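PDB 1RE5: 3-carboxy-cis,cis-muconate cycloisomerase from Pseudomonas putida, which belongs to the cycloisomerases of the fumarase/aspartase (lyase) superfamily and is built on its largely helical fold. Local coordinates for residues K131-L136 against A341-E346; M164-L170 against W437-V442. One frame throughout, in Å; residues are numbered along the deposited sequence.

Contact 1 of 2, residues K131-L136 against A341-E346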
loop_
_atom_site.group_PDB
_atom_site.type_symbol
_atom_site.label_atom_id
_atom_site.label_comp_id
_atom_site.label_asym_id
_atom_site.label_seq_id
_atom_site.Cartn_x
_atom_site.Cartn_y
_atom_site.Cartn_z
ATOM N N LYS D 131 -10.643 -13.834 -24.959
ATOM C CA LYS D 131 -12.074 -13.800 -25.205
ATOM C C LYS D 131 -12.564 -12.345 -25.070
ATOM O O LYS D 131 -13.185 -11.802 -25.979
ATOM C CB LYS D 131 -12.778 -14.720 -24.208
ATOM C CG LYS D 131 -14.282 -14.816 -24.362
ATOM C CD LYS D 131 -14.877 -15.702 -23.266
ATOM C CE LYS D 131 -14.555 -15.153 -21.860
ATOM N NZ LYS D 131 -14.902 -16.099 -20.742
ATOM N N LEU D 132 -12.256 -11.713 -23.942
ATOM C CA LEU D 132 -12.646 -10.334 -23.697
ATOM C C LEU D 132 -12.130 -9.374 -24.776
ATOM O O LEU D 132 -12.858 -8.490 -25.220
ATOM C CB LEU D 132 -12.143 -9.888 -22.318
ATOM C CG LEU D 132 -12.427 -8.446 -21.870
ATOM C CD1 LEU D 132 -13.929 -8.191 -21.720
ATOM C CD2 LEU D 132 -11.717 -8.206 -20.565
ATOM N N ALA D 133 -10.886 -9.542 -25.200
ATOM C CA ALA D 133 -10.322 -8.678 -26.229
ATOM C C ALA D 133 -11.079 -8.840 -27.546
ATOM O O ALA D 133 -11.282 -7.867 -28.276
ATOM C CB ALA D 133 -8.849 -8.995 -26.430
ATOM N N ASP D 134 -11.493 -10.068 -27.851
ATOM C CA ASP D 134 -12.238 -10.331 -29.078
ATOM C C ASP D 134 -13.544 -9.554 -29.088
ATOM O O ASP D 134 -13.797 -8.747 -29.994
ATOM C CB ASP D 134 -12.547 -11.827 -29.232
ATOM C CG ASP D 134 -11.408 -12.607 -29.898
ATOM O OD1 ASP D 134 -10.759 -12.059 -30.821
ATOM O OD2 ASP D 134 -11.173 -13.777 -29.511
ATOM N N THR D 135 -14.363 -9.785 -28.063
ATOM C CA THR D 135 -15.654 -9.123 -27.987
ATOM C C THR D 135 -15.519 -7.614 -27.896
ATOM O O THR D 135 -16.364 -6.875 -28.413
ATOM C CB THR D 135 -16.510 -9.636 -26.796
ATOM O OG1 THR D 135 -16.618 -8.612 -25.807
ATOM C CG2 THR D 135 -15.902 -10.868 -26.182
ATOM N N LEU D 136 -14.455 -7.155 -27.248
ATOM C CA LEU D 136 -14.219 -5.721 -27.102
ATOM C C LEU D 136 -13.856 -5.150 -28.460
ATOM O O LEU D 136 -14.192 -4.011 -28.787
ATOM C CB LEU D 136 -13.079 -5.489 -26.126
ATOM C CG LEU D 136 -13.259 -4.416 -25.073
ATOM C CD1 LEU D 136 -14.628 -4.525 -24.448
ATOM C CD2 LEU D 136 -12.167 -4.608 -24.029
ATOM N N ALA D 341 -16.242 -8.222 -16.422
ATOM C CA ALA D 341 -15.967 -7.332 -17.552
ATOM C C ALA D 341 -16.485 -7.958 -18.849
ATOM O O ALA D 341 -16.949 -7.253 -19.747
ATOM C CB ALA D 341 -14.470 -7.064 -17.671
ATOM N N GLN D 342 -16.400 -9.285 -18.940
ATOM C CA GLN D 342 -16.868 -10.004 -20.118
ATOM C C GLN D 342 -18.376 -9.821 -20.249
ATOM O O GLN D 342 -18.889 -9.488 -21.328
ATOM C CB GLN D 342 -16.544 -11.496 -19.990
ATOM C CG GLN D 342 -17.006 -12.357 -21.165
ATOM C CD GLN D 342 -16.355 -11.961 -22.475
ATOM O OE1 GLN D 342 -15.129 -11.878 -22.570
ATOM N NE2 GLN D 342 -17.173 -11.723 -23.498
ATOM N N VAL D 343 -19.086 -10.041 -19.146
ATOM C CA VAL D 343 -20.530 -9.898 -19.154
ATOM C C VAL D 343 -20.963 -8.534 -19.661
ATOM O O VAL D 343 -21.809 -8.455 -20.547
ATOM C CB VAL D 343 -21.138 -10.092 -17.759
ATOM C CG1 VAL D 343 -22.605 -9.665 -17.768
ATOM C CG2 VAL D 343 -21.025 -11.531 -17.347
ATOM N N ILE D 344 -20.390 -7.461 -19.116
ATOM C CA ILE D 344 -20.813 -6.150 -19.568
ATOM C C ILE D 344 -20.295 -5.814 -20.951
ATOM O O ILE D 344 -20.976 -5.159 -21.717
ATOM C CB ILE D 344 -20.436 -4.980 -18.574
ATOM C CG1 ILE D 344 -19.370 -4.099 -19.201
ATOM C CG2 ILE D 344 -19.996 -5.503 -17.206
ATOM C CD1 ILE D 344 -18.986 -2.967 -18.317
ATOM N N ALA D 345 -19.104 -6.270 -21.294
ATOM C CA ALA D 345 -18.571 -5.953 -22.611
ATOM C C ALA D 345 -19.437 -6.480 -23.747
ATOM O O ALA D 345 -19.677 -5.786 -24.741
ATOM C CB ALA D 345 -17.162 -6.500 -22.753
ATOM N N GLU D 346 -19.918 -7.707 -23.611
ATOM C CA GLU D 346 -20.701 -8.281 -24.685
ATOM C C GLU D 346 -22.166 -7.929 -24.630
ATOM O O GLU D 346 -22.890 -8.152 -25.595
ATOM C CB GLU D 346 -20.543 -9.797 -24.705
ATOM C CG GLU D 346 -21.364 -10.519 -23.668
ATOM C CD GLU D 346 -20.945 -11.965 -23.535
ATOM O OE1 GLU D 346 -20.737 -12.620 -24.584
ATOM O OE2 GLU D 346 -20.829 -12.441 -22.384
#

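Contact 2 of 2, residues M164-L170 against W437-V442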
loop_
_atom_site.group_PDB
_atom_site.type_symbol
_atom_site.label_atom_id
_atom_site.label_comp_id
_atom_site.label_asym_id
_atom_site.label_seq_id
_atom_site.Cartn_x
_atom_site.Cartn_y
_atom_site.Cartn_z
ATOM N N MET D 164 -13.869 4.613 -29.976
ATOM C CA MET D 164 -12.556 5.119 -29.609
ATOM C C MET D 164 -12.296 4.741 -28.152
ATOM O O MET D 164 -11.229 4.211 -27.817
ATOM C CB MET D 164 -12.501 6.637 -29.771
ATOM C CG MET D 164 -11.096 7.202 -29.829
ATOM S SD MET D 164 -11.013 8.990 -29.573
ATOM C CE MET D 164 -12.333 9.508 -30.567
ATOM N N LYS D 165 -13.284 4.986 -27.293
ATOM C CA LYS D 165 -13.139 4.665 -25.888
ATOM C C LYS D 165 -12.881 3.180 -25.706
ATOM O O LYS D 165 -11.900 2.802 -25.071
ATOM C CB LYS D 165 -14.384 5.093 -25.102
ATOM C CG LYS D 165 -14.658 6.609 -25.115
ATOM C CD LYS D 165 -15.937 6.949 -24.368
ATOM C CE LYS D 165 -15.764 6.882 -22.859
ATOM N NZ LYS D 165 -14.924 7.989 -22.339
ATOM N N LEU D 166 -13.743 2.330 -26.257
ATOM C CA LEU D 166 -13.544 0.890 -26.124
ATOM C C LEU D 166 -12.217 0.446 -26.726
ATOM O O LEU D 166 -11.619 -0.520 -26.271
ATOM C CB LEU D 166 -14.675 0.119 -26.797
ATOM C CG LEU D 166 -16.067 0.285 -26.190
ATOM C CD1 LEU D 166 -17.060 -0.527 -26.985
ATOM C CD2 LEU D 166 -16.055 -0.168 -24.733
ATOM N N ALA D 167 -11.749 1.150 -27.750
ATOM C CA ALA D 167 -10.478 0.796 -28.389
ATOM C C ALA D 167 -9.312 0.950 -27.409
ATOM O O ALA D 167 -8.359 0.174 -27.432
ATOM C CB ALA D 167 -10.252 1.672 -29.628
ATOM N N GLY D 168 -9.381 1.970 -26.559
ATOM C CA GLY D 168 -8.334 2.170 -25.568
ATOM C C GLY D 168 -8.248 1.009 -24.583
ATOM O O GLY D 168 -7.159 0.617 -24.179
ATOM N N VAL D 169 -9.392 0.462 -24.182
ATOM C CA VAL D 169 -9.379 -0.666 -23.267
ATOM C C VAL D 169 -8.775 -1.837 -24.020
ATOM O O VAL D 169 -7.957 -2.576 -23.470
ATOM C CB VAL D 169 -10.792 -1.035 -22.761
ATOM C CG1 VAL D 169 -10.697 -2.231 -21.799
ATOM C CG2 VAL D 169 -11.419 0.163 -22.048
ATOM N N LEU D 170 -9.168 -1.997 -25.283
ATOM C CA LEU D 170 -8.618 -3.072 -26.118
ATOM C C LEU D 170 -7.096 -2.938 -26.165
ATOM O O LEU D 170 -6.375 -3.908 -25.933
ATOM C CB LEU D 170 -9.170 -3.011 -27.550
ATOM C CG LEU D 170 -8.609 -4.073 -28.516
ATOM C CD1 LEU D 170 -8.902 -5.486 -27.976
ATOM C CD2 LEU D 170 -9.210 -3.894 -29.907
ATOM N N TRP D 437 -7.997 5.423 -34.720
ATOM C CA TRP D 437 -7.579 4.804 -33.467
ATOM C C TRP D 437 -8.198 3.404 -33.333
ATOM O O TRP D 437 -7.501 2.422 -33.022
ATOM C CB TRP D 437 -8.004 5.665 -32.271
ATOM C CG TRP D 437 -7.412 7.060 -32.211
ATOM C CD1 TRP D 437 -7.957 8.147 -31.581
ATOM C CD2 TRP D 437 -6.163 7.503 -32.764
ATOM N NE1 TRP D 437 -7.131 9.235 -31.706
ATOM C CE2 TRP D 437 -6.023 8.874 -32.427
ATOM C CE3 TRP D 437 -5.148 6.879 -33.511
ATOM C CZ2 TRP D 437 -4.908 9.637 -32.811
ATOM C CZ3 TRP D 437 -4.035 7.640 -33.896
ATOM C CH2 TRP D 437 -3.929 9.006 -33.544
ATOM N N VAL D 438 -9.506 3.307 -33.556
ATOM C CA VAL D 438 -10.176 2.016 -33.473
ATOM C C VAL D 438 -9.557 1.029 -34.463
ATOM O O VAL D 438 -9.433 -0.162 -34.184
ATOM C CB VAL D 438 -11.661 2.141 -33.804
ATOM C CG1 VAL D 438 -12.288 0.754 -33.863
ATOM C CG2 VAL D 438 -12.361 3.018 -32.763
ATOM N N ALA D 439 -9.168 1.541 -35.626
ATOM C CA ALA D 439 -8.568 0.728 -36.675
ATOM C C ALA D 439 -7.234 0.155 -36.239
ATOM O O ALA D 439 -7.006 -1.051 -36.328
ATOM C CB ALA D 439 -8.381 1.562 -37.897
ATOM N N ARG D 440 -6.357 1.031 -35.766
ATOM C CA ARG D 440 -5.038 0.622 -35.320
ATOM C C ARG D 440 -5.103 -0.366 -34.163
ATOM O O ARG D 440 -4.399 -1.372 -34.154
ATOM C CB ARG D 440 -4.238 1.845 -34.894
ATOM C CG ARG D 440 -4.068 2.880 -35.968
ATOM C CD ARG D 440 -3.212 4.001 -35.446
ATOM N NE ARG D 440 -2.028 4.211 -36.263
ATOM C CZ ARG D 440 -0.807 4.407 -35.774
ATOM N NH1 ARG D 440 -0.591 4.414 -34.466
ATOM N NH2 ARG D 440 0.207 4.620 -36.599
ATOM N N ALA D 441 -5.945 -0.076 -33.180
ATOM C CA ALA D 441 -6.078 -0.956 -32.023
ATOM C C ALA D 441 -6.568 -2.349 -32.414
ATOM O O ALA D 441 -6.016 -3.357 -31.960
ATOM C CB ALA D 441 -7.027 -0.340 -30.998
ATOM N N VAL D 442 -7.613 -2.405 -33.241
ATOM C CA VAL D 442 -8.175 -3.683 -33.678
ATOM C C VAL D 442 -7.148 -4.401 -34.529
ATOM O O VAL D 442 -6.975 -5.612 -34.429
ATOM C CB VAL D 442 -9.462 -3.476 -34.487
ATOM C CG1 VAL D 442 -9.923 -4.794 -35.098
ATOM C CG2 VAL D 442 -10.536 -2.906 -33.574
#

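Contact 1 of 2, residues K131-L136 against A341-E346
Gln342 gives up 86 Å² to this contact, followed by Leu132 with 55 Å² and Ala345 with 48 Å². Although the CA-to-CB bond of Gln342 points sideways, its t, p side chain carries the amide to the facing helix: OE1 comes 3.1 Å from Leu132 CA and 3.4 Å from Lys131 CE, and NE2 lies close to Thr135 CG2, an atom whose place in the model is uncertain. No hydrogen bond results, since Leu132 N is 3.2 Å from Gln342 OE1 but at a poor angle. The helices, 106-142 and 319-347, run nearly parallel here (15° between directions, axes 9.4 Å apart) and belong to the long-helix bundle characteristic of the lyase superfamily. Beside this amide contact, small Ala345 accepts two leucines, its CB lying 3.8 Å from Leu132 CD1 and 3.6 Å from Leu136 CD1. Leu132 CD2 also approaches Ala341 CB at 4.2 Å, and both of these residues touch Leu247 of helix 231-257.

Contact 2 of 2, residues M164-L170 against W437-V442
Helices 162-187 and 434-449 run side by side in the same general direction, with 25° between the directions of the two segments and 8.8 Å between their axes. Ala167 and Val438 mark the closest backbone approach, with CA atoms 5.2 Å apart; the short Ala167 side chain permits this, its CB lying 4.0 Å from both Val438 CG2 and Ala441 CB.

Longer side chains fill the space towards the two ends. In Met164, chi1 and chi2, both t, extend the chain as far as SD before chi3 turns to m, so that CG and SD meet the CD1 edge of the indole of Trp437, whose chi1 is m. Met164 CG meets Trp437 CD1 at 3.7 Å, and Met164 SD lies 4.9 Å from the centroid of the five-membered ring, 89° off the ring normal: a Met-aromatic contact made at the ring edge. Trp437 NE1 is hydrogen-bonded to Gly197 O of the second subunit, so the indole joins this helix pair to the subunit interface. At the other end, Leu170 adopts the t, p rotamer, which brings CD2 to 4.3 Å from Ala441 CB and 4.0 Å from Val442 CG2. Val438 and Val442 share the t rotamer; Val438 CG2 also comes within 3.5 Å of Met164 N.

Between these segments there is no hydrogen bond or salt bridge. Every residue that touches across them is buried, and the 301 Å² they hide is dominated by apolar groups, consistent with a pairing held mainly by van der Waals contact and the burial of apolar surface, with polar links such as that of Trp437 directed to the neighbouring subunit.

Overall arrangement
From the N terminus, the chain first passes through 131-136 on helix 106-142, then, beyond the short antiparallel strands between 147 and 161, through 164-170 on helix 162-187. Residues 341-346, on helix 319-347, close contact 1 across 204 intervening residues; 437-442, near the C terminus, closes contact 2 across 266. Because the segments alternate, the two loops cross. The contact centres are about 13 Å apart, and the two contacts touch: Ala133 O lies 3.4 Å from Leu170 CD1, and Leu136 CD2 lies 3.6 Å from Val169 CG1. The two contacts thus tie helices 319-347, 106-142, 162-187 and 434-449 together in series within one subunit.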